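Local coordinates for lipid-transfer protein (Thermomonospora curvata, PDB 6OK1) that belongs to the thiolase superfamily as a lipid-transfer protein homologue whose precise function has not been established, at residues L4-I10 with P239-W243; G83-C87 with V374-T378; R109-S115 with E217-Q222; L277-L283 with L385-R391; V301-L305 with A316-I320. All coordinates share one frame; numbering follows the deposited sequence. Where two conformers were deposited one is given.

Contact 1: L4-I10 with P239-W243; sequences LPGAAAI and PALIW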
# COMPACT_ATOMS: atom_id res chain seq x y z
N LEU A 4 -22.47 -7.94 -2.88
CA LEU A 4 -21.12 -8.45 -3.09
C LEU A 4 -21.07 -9.98 -3.18
O LEU A 4 -20.45 -10.51 -4.11
CB LEU A 4 -20.20 -7.94 -1.98
CG LEU A 4 -18.76 -8.47 -2.01
CD1 LEU A 4 -18.07 -7.99 -3.26
CD2 LEU A 4 -18.02 -8.02 -0.75
N PRO A 5 -21.67 -10.72 -2.24
CA PRO A 5 -21.43 -12.17 -2.24
C PRO A 5 -21.96 -12.81 -3.52
O PRO A 5 -23.10 -12.58 -3.92
CB PRO A 5 -22.19 -12.66 -1.00
CG PRO A 5 -22.23 -11.47 -0.12
CD PRO A 5 -22.44 -10.31 -1.06
N GLY A 6 -21.10 -13.60 -4.15
CA GLY A 6 -21.45 -14.27 -5.38
C GLY A 6 -21.41 -13.41 -6.62
O GLY A 6 -21.61 -13.93 -7.73
N ALA A 7 -21.15 -12.11 -6.48
CA ALA A 7 -21.21 -11.21 -7.63
C ALA A 7 -20.02 -11.39 -8.56
O ALA A 7 -20.12 -11.14 -9.77
CB ALA A 7 -21.28 -9.76 -7.16
N ALA A 8 -18.87 -11.79 -8.01
CA ALA A 8 -17.65 -11.93 -8.78
C ALA A 8 -17.10 -13.34 -8.64
O ALA A 8 -17.44 -14.08 -7.71
CB ALA A 8 -16.58 -10.93 -8.30
N ALA A 9 -16.21 -13.69 -9.56
CA ALA A 9 -15.64 -15.01 -9.54
C ALA A 9 -14.20 -14.99 -10.05
O ALA A 9 -13.84 -14.16 -10.88
CB ALA A 9 -16.48 -15.95 -10.41
N ILE A 10 -13.41 -15.97 -9.61
CA ILE A 10 -12.08 -16.19 -10.16
C ILE A 10 -12.19 -17.10 -11.38
O ILE A 10 -12.64 -18.25 -11.29
CB ILE A 10 -11.12 -16.79 -9.13
CG1 ILE A 10 -10.95 -15.84 -7.94
CG2 ILE A 10 -9.76 -17.07 -9.79
CD1 ILE A 10 -10.10 -16.39 -6.82
N PRO A 239 -16.50 -21.38 -13.09
CA PRO A 239 -16.18 -20.22 -12.26
C PRO A 239 -16.04 -20.61 -10.80
O PRO A 239 -16.79 -21.46 -10.29
CB PRO A 239 -17.38 -19.28 -12.47
CG PRO A 239 -18.02 -19.77 -13.74
CD PRO A 239 -17.79 -21.23 -13.80
N ALA A 240 -15.08 -19.97 -10.12
CA ALA A 240 -14.90 -20.14 -8.68
C ALA A 240 -15.53 -18.89 -8.07
O ALA A 240 -14.91 -17.84 -8.03
CB ALA A 240 -13.43 -20.30 -8.32
N LEU A 241 -16.79 -18.99 -7.66
CA LEU A 241 -17.49 -17.80 -7.23
C LEU A 241 -16.96 -17.35 -5.88
O LEU A 241 -16.66 -18.17 -5.01
CB LEU A 241 -18.99 -18.08 -7.10
CG LEU A 241 -19.83 -17.85 -8.37
CD1 LEU A 241 -19.41 -18.77 -9.49
CD2 LEU A 241 -21.30 -18.06 -8.02
N ILE A 242 -16.89 -16.04 -5.71
CA ILE A 242 -16.44 -15.44 -4.47
C ILE A 242 -17.69 -15.22 -3.63
O ILE A 242 -18.33 -14.17 -3.67
CB ILE A 242 -15.64 -14.17 -4.72
CG1 ILE A 242 -14.40 -14.51 -5.56
CG2 ILE A 242 -15.21 -13.55 -3.43
CD1 ILE A 242 -13.79 -13.31 -6.29
N TRP A 243 -18.03 -16.24 -2.84
CA TRP A 243 -19.20 -16.19 -1.95
C TRP A 243 -18.92 -15.48 -0.64
O TRP A 243 -19.84 -14.91 -0.05
CB TRP A 243 -19.69 -17.60 -1.65
CG TRP A 243 -20.53 -18.12 -2.75
CD1 TRP A 243 -20.27 -19.19 -3.54
CD2 TRP A 243 -21.77 -17.55 -3.23
NE1 TRP A 243 -21.29 -19.36 -4.47
CE2 TRP A 243 -22.21 -18.36 -4.30
CE3 TRP A 243 -22.54 -16.46 -2.85
CZ2 TRP A 243 -23.38 -18.10 -4.99
CZ3 TRP A 243 -23.72 -16.20 -3.54
CH2 TRP A 243 -24.12 -17.02 -4.60
O HOH W 1 -18.14 -11.77 -5.15
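The carbonyl oxygen Ile242 O is gripped twice: Gly6 N donates to it at 2.9 Å, from 36° above the carbonyl plane, and a water donates at 2.8 Å. That water also donates to Leu4 O and accepts from Ala8 N, so it links the two segments where the turn at 4-7 swings off the sheet. Regular antiparallel pairing follows: Ile242 N donates to Ala8 O at 2.9 Å, and Ile10 and Ala240 form a hydrogen-bonded pair through both their N-H groups. Trp243 lays its six-membered ring under the turn, Gly6 CA standing 3.7 Å from the ring centroid and only 20° off the normal, a CH-pi contact over the face. Having no side chain, Gly6 can come down this closely, and its positive phi shapes the bend. Beside it, Pro5 CB touches Trp243 O at 3.4 Å. Further along, Ile242 CD1 meets Ile10 CG1 at 4.1 Å, the two side chains crossing at about a right angle, on the side where helix 86-98 also supplies Val90 and Val97. The chemistry implies that the N-terminal turn is held by backbone polarity, one bridging water and an aromatic face, while ordinary strand pairing takes over from Ala8 onward.

Contact 2: G83-C87 with V374-T378; sequences GGAAC and VTAGT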
# COMPACT_ATOMS: atom_id res chain seq x y z
N GLY A 83 1.63 -11.25 4.00
CA GLY A 83 0.70 -12.29 3.59
C GLY A 83 -0.68 -12.20 4.20
O GLY A 83 -1.60 -12.87 3.70
N GLY A 84 -0.87 -11.39 5.24
CA GLY A 84 -2.23 -11.10 5.70
C GLY A 84 -3.13 -10.63 4.57
O GLY A 84 -4.37 -10.71 4.63
N ALA A 85 -2.50 -10.08 3.53
CA ALA A 85 -3.23 -9.43 2.46
C ALA A 85 -3.77 -10.35 1.37
O ALA A 85 -4.56 -9.89 0.54
CB ALA A 85 -2.30 -8.40 1.78
N ALA A 86 -3.35 -11.61 1.32
CA ALA A 86 -3.56 -12.40 0.11
C ALA A 86 -5.02 -12.45 -0.29
O ALA A 86 -5.37 -12.21 -1.45
CB ALA A 86 -3.01 -13.81 0.32
N CYS A 87 -5.90 -12.79 0.66
CA CYS A 87 -7.32 -12.89 0.34
C CYS A 87 -7.95 -11.50 0.20
O CYS A 87 -8.91 -11.33 -0.57
CB CYS A 87 -8.01 -13.71 1.41
SG CYS A 87 -7.56 -15.47 1.31
N VAL A 374 -10.54 -20.29 2.43
CA VAL A 374 -9.12 -19.96 2.33
C VAL A 374 -8.81 -18.85 3.32
O VAL A 374 -9.54 -17.86 3.40
CB VAL A 374 -8.73 -19.51 0.91
CG1 VAL A 374 -7.18 -19.29 0.87
CG2 VAL A 374 -9.19 -20.48 -0.10
N THR A 375 -7.72 -19.01 4.07
CA THR A 375 -7.25 -17.95 4.96
C THR A 375 -5.95 -17.35 4.47
O THR A 375 -5.16 -17.98 3.77
CB THR A 375 -7.04 -18.44 6.40
OG1 THR A 375 -6.05 -19.47 6.43
CG2 THR A 375 -8.34 -18.97 6.96
N ALA A 376 -5.70 -16.13 4.92
CA ALA A 376 -4.45 -15.44 4.66
C ALA A 376 -3.56 -15.43 5.91
O ALA A 376 -3.76 -16.22 6.84
CB ALA A 376 -4.76 -14.04 4.13
N GLY A 377 -2.56 -14.54 5.92
CA GLY A 377 -1.48 -14.63 6.89
C GLY A 377 -1.96 -14.50 8.33
O GLY A 377 -2.87 -13.72 8.63
N THR A 378 -1.31 -15.24 9.22
CA THR A 378 -1.68 -15.28 10.62
C THR A 378 -0.70 -14.49 11.48
O THR A 378 0.51 -14.43 11.22
CB THR A 378 -1.77 -16.74 11.08
OG1 THR A 378 -0.59 -17.42 10.65
CG2 THR A 378 -2.95 -17.42 10.45
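This contact lies at the centre of the thiolase fold, where the glycine-rich turn leading into helix 86-98 of the N-terminal half meets the loop between the paired antiparallel strands 371-375 and 382-388 of the C-terminal half. Gly377 N donates to Gly83 O at 2.9 Å. The donor approaches steeply, with a C=O...N angle of 104° and 55° out of the carbonyl plane, while Ala86 N, at 3.2 Å, reaches the same Gly83 O from the opposite face. One oxygen thus serves both the local turn and the bond between the two segments. Gly84 CA and Gly377 CA lie just 3.8 Å apart, a backbone-on-backbone approach made possible by two residues without side chains. Ala376 projects its methyl into the turn, where its CB is 3.4 Å from Gly84 O and also touches Ala86 CB. Ser383, on the returning strand, donates to Gly84 O and so adds a second polar tie to the same turn. Next to Ala86, Cys87 holds its sulfur beside its own backbone N (chi1 -71°), which directs it at the end of strand 371-375. There Cys87 SG rests 3.9 Å from Val374 CG1, and Ile351 of helix 348-359 packs on both side chains.

Contact 3: R109-S115 with E217-Q222; sequences RAFNERS and ESDGGQ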
# COMPACT_ATOMS: atom_id res chain seq x y z
N ARG A 109 1.21 -11.30 -6.92
CA ARG A 109 2.36 -11.13 -6.04
C ARG A 109 3.50 -11.90 -6.67
O ARG A 109 3.32 -13.05 -7.07
CB ARG A 109 2.06 -11.65 -4.62
CG ARG A 109 3.13 -11.35 -3.58
CD ARG A 109 3.11 -9.90 -3.16
NE ARG A 109 4.05 -9.64 -2.08
CZ ARG A 109 5.30 -9.20 -2.21
NH1 ARG A 109 5.82 -8.91 -3.41
NH2 ARG A 109 6.05 -9.05 -1.12
N ALA A 110 4.66 -11.27 -6.77
CA ALA A 110 5.83 -11.97 -7.28
C ALA A 110 7.09 -11.44 -6.62
O ALA A 110 7.24 -10.24 -6.41
CB ALA A 110 5.94 -11.83 -8.81
N PHE A 111 8.01 -12.35 -6.29
CA PHE A 111 9.23 -11.91 -5.63
C PHE A 111 10.32 -12.96 -5.76
O PHE A 111 10.07 -14.13 -6.11
CB PHE A 111 9.00 -11.58 -4.14
CG PHE A 111 8.16 -12.59 -3.38
CD1 PHE A 111 8.44 -13.95 -3.41
CD2 PHE A 111 7.14 -12.15 -2.55
CE1 PHE A 111 7.68 -14.87 -2.66
CE2 PHE A 111 6.38 -13.04 -1.78
CZ PHE A 111 6.65 -14.42 -1.85
N ASN A 112 11.55 -12.53 -5.47
CA ASN A 112 12.69 -13.41 -5.28
C ASN A 112 13.09 -13.41 -3.81
O ASN A 112 14.12 -12.87 -3.43
CB ASN A 112 13.85 -12.94 -6.13
CG ASN A 112 13.62 -13.18 -7.59
OD1 ASN A 112 13.16 -14.26 -7.99
ND2 ASN A 112 13.93 -12.18 -8.41
N GLU A 113 12.26 -14.00 -2.97
CA GLU A 113 12.56 -14.00 -1.54
C GLU A 113 13.66 -14.97 -1.16
O GLU A 113 14.30 -14.77 -0.14
CB GLU A 113 11.30 -14.33 -0.72
CG GLU A 113 10.35 -13.18 -0.54
CD GLU A 113 9.72 -13.14 0.83
OE1 GLU A 113 9.69 -12.04 1.40
OE2 GLU A 113 9.26 -14.19 1.34
N ARG A 114 13.91 -16.02 -1.96
CA ARG A 114 15.01 -16.92 -1.65
C ARG A 114 16.34 -16.44 -2.20
O ARG A 114 17.35 -16.52 -1.50
CB ARG A 114 14.72 -18.32 -2.20
CG ARG A 114 15.68 -19.39 -1.61
CD ARG A 114 15.46 -19.54 -0.13
NE ARG A 114 16.38 -20.44 0.57
CZ ARG A 114 17.61 -20.11 0.96
NH1 ARG A 114 18.14 -18.94 0.63
NH2 ARG A 114 18.32 -20.98 1.69
N SER A 115 16.35 -15.91 -3.42
CA SER A 115 17.58 -15.49 -4.07
C SER A 115 17.90 -14.01 -3.93
O SER A 115 19.04 -13.62 -4.20
CB SER A 115 17.54 -15.86 -5.55
OG SER A 115 16.53 -15.14 -6.26
N GLU A 217 11.79 -19.94 2.23
CA GLU A 217 11.46 -18.88 1.29
C GLU A 217 11.51 -19.38 -0.15
O GLU A 217 12.13 -20.40 -0.48
CB GLU A 217 12.43 -17.72 1.47
CG GLU A 217 12.48 -17.22 2.91
CD GLU A 217 13.29 -15.98 3.08
OE1 GLU A 217 14.50 -16.02 2.79
OE2 GLU A 217 12.70 -14.96 3.52
N SER A 218 10.84 -18.62 -1.03
CA SER A 218 10.63 -19.01 -2.41
C SER A 218 10.88 -17.83 -3.35
O SER A 218 10.73 -16.66 -2.97
CB SER A 218 9.20 -19.50 -2.66
OG SER A 218 8.85 -20.59 -1.83
N ASP A 219 11.23 -18.17 -4.59
CA ASP A 219 11.17 -17.27 -5.73
C ASP A 219 9.99 -17.69 -6.59
O ASP A 219 9.79 -18.89 -6.84
CB ASP A 219 12.43 -17.35 -6.60
CG ASP A 219 13.68 -16.77 -5.96
OD1 ASP A 219 13.69 -16.30 -4.80
OD2 ASP A 219 14.70 -16.78 -6.69
N GLY A 220 9.20 -16.73 -7.03
CA GLY A 220 8.10 -17.04 -7.92
C GLY A 220 7.03 -15.97 -7.92
O GLY A 220 7.08 -15.00 -7.16
N GLY A 221 6.06 -16.18 -8.80
CA GLY A 221 4.93 -15.25 -8.94
C GLY A 221 3.62 -16.00 -9.12
O GLY A 221 3.58 -17.11 -9.66
N GLN A 222 2.54 -15.38 -8.62
CA GLN A 222 1.19 -15.94 -8.67
C GLN A 222 0.22 -14.83 -9.02
O GLN A 222 0.29 -13.73 -8.46
CB GLN A 222 0.79 -16.56 -7.33
CG GLN A 222 -0.62 -17.08 -7.26
CD GLN A 222 -0.78 -18.41 -7.98
OE1 GLN A 222 -0.18 -19.42 -7.59
NE2 GLN A 222 -1.62 -18.43 -9.00
O HOH W 2 9.10 -16.69 0.16
O HOH W 3 13.35 -12.52 2.36
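Asp219 holds its CG beside its own backbone N (chi1 -70°), which carries the carboxylate across to the turn at 113-115, and Ser115 turns OG back toward it with chi1 65°, between N and the carbonyl carbon. Asp219 OD1 takes two backbone N-H groups: Arg114 N at 2.9 Å, nearly in line with the C-O bond, and Ser115 N at 3.0 Å on the syn side. Ser115 OG is modelled 2.5 Å from Asp219 OD2, a separation short enough to make the exact length doubtful. Asn112 OD1 and Asp219 OD2, both acceptors, lie 3.2 Å apart; Ser22 binds Asn112 OD1 through its OG and Asp219 OD2 through its N, which would ease the repulsion. Away from this turn, strands 109-112 and 219-222 run antiparallel, their axes at 172°, and Phe111 N donates to Gly220 O at 2.9 Å. The Phe111 ring turns an edge to the Arg109 guanidinium, placing CD2 over its centre, while Asp57 forms a salt bridge with Arg109 NH1. Ala110 CB meets Gly221 CA at 3.6 Å, close because the glycine has no side chain. Strands 104-112 and 219-228 are neighbours in the central sheet: helix 26-40 covers the face bearing Ala110 and Asn112, and helix 348-359 reaches Arg109 and Gln222 on the other.

Contact 4: L277-L283 with L385-R391; sequences LYAQSGL and LILGADR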
# COMPACT_ATOMS: atom_id res chain seq x y z
N LEU A 277 -17.33 -14.16 6.54
CA LEU A 277 -17.41 -15.14 5.46
C LEU A 277 -18.69 -15.94 5.55
O LEU A 277 -19.36 -16.18 4.54
CB LEU A 277 -16.25 -16.10 5.48
CG LEU A 277 -14.88 -15.47 5.27
CD1 LEU A 277 -13.80 -16.55 5.40
CD2 LEU A 277 -14.84 -14.83 3.90
N TYR A 278 -19.02 -16.41 6.75
CA TYR A 278 -20.24 -17.20 6.90
C TYR A 278 -21.50 -16.35 6.72
O TYR A 278 -22.49 -16.81 6.12
CB TYR A 278 -20.25 -17.88 8.27
CG TYR A 278 -19.18 -18.91 8.42
CD1 TYR A 278 -18.98 -19.89 7.45
CD2 TYR A 278 -18.34 -18.90 9.53
CE1 TYR A 278 -17.98 -20.83 7.57
CE2 TYR A 278 -17.33 -19.86 9.66
CZ TYR A 278 -17.17 -20.82 8.68
OH TYR A 278 -16.19 -21.77 8.77
N ALA A 279 -21.50 -15.13 7.23
CA ALA A 279 -22.67 -14.28 7.06
C ALA A 279 -22.86 -13.89 5.60
O ALA A 279 -24.00 -13.84 5.10
CB ALA A 279 -22.55 -13.03 7.93
N GLN A 280 -21.77 -13.59 4.90
CA GLN A 280 -21.87 -13.17 3.50
C GLN A 280 -22.43 -14.29 2.64
O GLN A 280 -23.30 -14.07 1.78
CB GLN A 280 -20.50 -12.76 2.96
CG GLN A 280 -19.99 -11.43 3.47
CD GLN A 280 -18.53 -11.24 3.12
OE1 GLN A 280 -17.94 -12.10 2.50
NE2 GLN A 280 -17.96 -10.12 3.51
N SER A 281 -21.90 -15.49 2.82
CA SER A 281 -22.16 -16.62 1.96
C SER A 281 -23.42 -17.38 2.33
O SER A 281 -23.87 -18.23 1.54
CB SER A 281 -20.98 -17.59 2.00
OG SER A 281 -20.79 -18.15 3.30
N GLY A 282 -23.98 -17.12 3.50
CA GLY A 282 -25.09 -17.92 4.00
C GLY A 282 -24.72 -19.33 4.38
O GLY A 282 -25.60 -20.19 4.45
N LEU A 283 -23.44 -19.60 4.63
CA LEU A 283 -22.95 -20.93 4.93
C LEU A 283 -22.55 -21.02 6.39
O LEU A 283 -22.35 -20.01 7.09
CB LEU A 283 -21.76 -21.30 4.05
CG LEU A 283 -21.99 -21.25 2.54
CD1 LEU A 283 -20.73 -21.54 1.78
CD2 LEU A 283 -23.07 -22.26 2.11
N LEU A 385 -11.41 -16.04 2.25
CA LEU A 385 -12.39 -16.20 1.18
C LEU A 385 -13.19 -17.46 1.43
O LEU A 385 -12.68 -18.43 1.99
CB LEU A 385 -11.75 -16.37 -0.19
CG LEU A 385 -10.83 -15.23 -0.64
CD1 LEU A 385 -10.00 -15.71 -1.79
CD2 LEU A 385 -11.62 -13.98 -0.98
N ILE A 386 -14.43 -17.47 0.94
CA ILE A 386 -15.08 -18.73 0.60
C ILE A 386 -15.30 -18.70 -0.90
O ILE A 386 -15.97 -17.80 -1.43
CB ILE A 386 -16.40 -18.95 1.38
CG1 ILE A 386 -16.11 -19.12 2.88
CG2 ILE A 386 -17.13 -20.20 0.83
CD1 ILE A 386 -17.35 -19.13 3.78
N LEU A 387 -14.68 -19.65 -1.59
CA LEU A 387 -14.89 -19.87 -3.02
C LEU A 387 -15.82 -21.06 -3.19
O LEU A 387 -15.71 -22.06 -2.47
CB LEU A 387 -13.56 -20.15 -3.74
CG LEU A 387 -12.51 -19.05 -3.61
CD1 LEU A 387 -11.30 -19.44 -4.41
CD2 LEU A 387 -13.05 -17.72 -4.07
N GLY A 388 -16.75 -20.94 -4.14
CA GLY A 388 -17.77 -21.96 -4.31
C GLY A 388 -18.12 -22.24 -5.75
O GLY A 388 -17.96 -21.41 -6.65
N ALA A 389 -18.62 -23.46 -5.96
CA ALA A 389 -19.18 -23.80 -7.26
C ALA A 389 -20.31 -22.84 -7.60
O ALA A 389 -20.95 -22.24 -6.72
CB ALA A 389 -19.69 -25.24 -7.26
N ASP A 390 -20.53 -22.65 -8.89
CA ASP A 390 -21.56 -21.74 -9.36
C ASP A 390 -22.92 -22.24 -8.89
O ASP A 390 -23.24 -23.41 -9.06
CB ASP A 390 -21.52 -21.66 -10.89
CG ASP A 390 -22.36 -20.53 -11.45
OD1 ASP A 390 -23.14 -19.90 -10.70
OD2 ASP A 390 -22.22 -20.26 -12.67
N ARG A 391 -23.71 -21.35 -8.28
CA ARG A 391 -25.00 -21.71 -7.68
C ARG A 391 -26.15 -21.53 -8.66
O ARG A 391 -27.23 -21.06 -8.30
CB ARG A 391 -25.25 -20.89 -6.42
CG ARG A 391 -24.58 -21.42 -5.17
CD ARG A 391 -25.11 -20.73 -3.91
NE ARG A 391 -24.13 -20.74 -2.83
CZ ARG A 391 -24.26 -20.09 -1.68
NH1 ARG A 391 -23.29 -20.16 -0.78
NH2 ARG A 391 -25.34 -19.36 -1.44
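Ile386 is the apolar centre, its delta methyl pushed into the last turn of helix 268-281. Ile386 CD1 lies 3.6 Å from Leu277 CB and touches Tyr278 CD1 at 4.1 Å, the Tyr278 and Ile386 side chains crossing at about a right angle. The other branch, CG2, stands anti to the backbone N (chi1 -66° for CG1), and this divides the contacts: Ile386 CG2 meets Leu283 CD1 at 4.0 Å beyond the helix end. Leu277 instead settles its CD2 on the strand backbone, 3.9 Å from Leu385 CA. Moving outward, Ser281 OG sits against Ile386 CD1 yet is satisfied by Leu277 O at 2.7 Å; the hydroxyl and Ser281 N reach that oxygen from opposite faces. Gly282, with positive phi, ends the helix. At the polar edge Arg391 NH1 donates to Ser281 O at 3.1 Å, a straight bond (163°) lying in both the carbonyl and the guanidinium plane, though this arginine is poorly ordered. Its guanidinium also makes a cation-pi contact with Trp243. Because Leu385 and Leu387 turn to helix 348-359 on the opposite face, strand 382-388 is sandwiched between helices, the layered alpha/beta arrangement characteristic of the thiolase fold.

Contact 5: V301-L305 with A316-I320; sequences VLPQL and AKDFI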
# COMPACT_ATOMS: atom_id res chain seq x y z
N VAL A 301 -2.11 -22.94 12.75
CA VAL A 301 -3.19 -23.67 12.09
C VAL A 301 -4.21 -24.12 13.10
O VAL A 301 -5.41 -24.18 12.80
CB VAL A 301 -2.61 -24.84 11.28
CG1 VAL A 301 -3.74 -25.75 10.74
CG2 VAL A 301 -1.77 -24.31 10.12
N LEU A 302 -3.78 -24.46 14.34
CA LEU A 302 -4.70 -25.00 15.32
C LEU A 302 -5.74 -23.95 15.75
O LEU A 302 -6.93 -24.23 15.65
CB LEU A 302 -3.94 -25.59 16.51
CG LEU A 302 -3.44 -27.04 16.32
CD1 LEU A 302 -2.32 -27.10 15.30
CD2 LEU A 302 -2.93 -27.63 17.63
N PRO A 303 -5.32 -22.77 16.20
CA PRO A 303 -6.36 -21.77 16.54
C PRO A 303 -7.17 -21.31 15.33
O PRO A 303 -8.32 -20.90 15.51
CB PRO A 303 -5.55 -20.62 17.16
CG PRO A 303 -4.11 -20.85 16.69
CD PRO A 303 -3.99 -22.35 16.61
N GLN A 304 -6.64 -21.39 14.11
CA GLN A 304 -7.46 -21.08 12.95
C GLN A 304 -8.67 -21.99 12.88
O GLN A 304 -9.79 -21.53 12.64
CB GLN A 304 -6.65 -21.21 11.67
CG GLN A 304 -5.73 -20.05 11.39
CD GLN A 304 -5.11 -20.22 10.04
OE1 GLN A 304 -5.75 -20.00 9.01
NE2 GLN A 304 -3.88 -20.69 10.04
N LEU A 305 -8.47 -23.29 13.09
CA LEU A 305 -9.60 -24.22 13.04
C LEU A 305 -10.65 -23.85 14.08
O LEU A 305 -11.87 -23.96 13.83
CB LEU A 305 -9.10 -25.65 13.26
CG LEU A 305 -8.27 -26.24 12.10
CD1 LEU A 305 -7.43 -27.42 12.58
CD2 LEU A 305 -9.20 -26.64 10.93
N ALA A 316 -8.41 -28.26 18.61
CA ALA A 316 -7.84 -28.50 17.29
C ALA A 316 -6.89 -29.68 17.29
O ALA A 316 -6.81 -30.41 16.29
CB ALA A 316 -7.12 -27.24 16.79
N LYS A 317 -6.14 -29.88 18.37
CA LYS A 317 -5.22 -31.00 18.41
C LYS A 317 -5.97 -32.31 18.24
O LYS A 317 -5.48 -33.25 17.58
CB LYS A 317 -4.43 -31.01 19.71
CG LYS A 317 -5.29 -31.26 20.96
CD LYS A 317 -4.45 -31.05 22.24
CE LYS A 317 -5.28 -31.24 23.51
NZ LYS A 317 -5.76 -32.64 23.59
N ASP A 318 -7.18 -32.38 18.78
CA ASP A 318 -7.99 -33.60 18.67
C ASP A 318 -8.59 -33.73 17.27
O ASP A 318 -8.61 -34.83 16.70
CB ASP A 318 -9.07 -33.56 19.74
CG ASP A 318 -8.50 -33.36 21.13
OD1 ASP A 318 -7.64 -34.16 21.53
OD2 ASP A 318 -8.87 -32.39 21.81
N PHE A 319 -9.09 -32.63 16.71
CA PHE A 319 -9.60 -32.60 15.35
C PHE A 319 -8.54 -33.10 14.37
O PHE A 319 -8.84 -33.88 13.46
CB PHE A 319 -10.05 -31.18 15.02
CG PHE A 319 -10.75 -31.02 13.69
CD1 PHE A 319 -12.09 -31.28 13.57
CD2 PHE A 319 -10.06 -30.56 12.58
CE1 PHE A 319 -12.74 -31.11 12.35
CE2 PHE A 319 -10.70 -30.38 11.36
CZ PHE A 319 -12.04 -30.66 11.25
N ILE A 320 -7.29 -32.67 14.55
CA ILE A 320 -6.21 -33.06 13.64
C ILE A 320 -5.80 -34.52 13.87
O ILE A 320 -5.61 -35.28 12.92
CB ILE A 320 -5.01 -32.11 13.80
CG1 ILE A 320 -5.45 -30.71 13.38
CG2 ILE A 320 -3.80 -32.61 13.02
CD1 ILE A 320 -4.41 -29.62 13.71
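Ala316 places its methyl directly against the first turn of helix 301-307, with Ala316 CB 3.2 Å from Leu302 O and 3.6 Å from Leu302 CB. The small side chain lets the backbones approach, Leu302 CA and Ala316 CA being 5.1 Å apart. One turn further along the second helix, Ile320 reaches back: its CD1 lies 3.6 Å from Leu302 CD1, the two side chains crossing at about a right angle, and 3.9 Å from Leu305 CD1, where the crossing is oblique. Leu305 thus spans the gap with separate branches, CD1 toward Ile320 and CD2 toward the ring of Phe319, where CE2 is 4.1 Å away. Phe319 gets there because its CG is anti to the backbone N (chi1 -173°), which carries the ring to the side of Leu305. No hydrogen bond crosses between the segments; the join is made by branched aliphatic carbons, one methyl and one ring. Lys317 CB comes near Leu302 CD2, but its NZ turns to Asp318 OD1 in a salt bridge of 3.2 Å. Around this first shell, Tyr159 packs on both Leu302 and Ala316, Val173 of helix 167-182 adds to the cover of Leu302, and Arg172 touches Ile320. Glu306 accepts from Ala316 N and so ties the start of the second helix to the first, while Gln304 holds the first through Tyr294 O and Leu300 O. With axes 9.3 Å apart at 96°, the arrangement is a near-orthogonal pair of consecutive short helices within the C-terminal thiolase-like region.

Contacts 1 to 4 all reach one mixed sheet. Contact 3 joins strands 104-112 and 219-228, contact 1 joins 8-15 and 240-248, and strand 382-388 of contact 4 follows beside 240-248. Contacts 1 and 4 touch, their centres 8 Å apart, whereas the centres of contacts 3 and 4 lie about 30 Å apart on opposite sides of the chain's centre. The centre of contact 2 lies about 4 Å from that of the chain; contact 2 encloses contacts 3 and 5 along the chain, joining the two thiolase family regions. Contact 5, off the sheet, is linked to contact 2 through Gln304 and Thr375. Residues remote in sequence thereby build one continuous alpha/beta core.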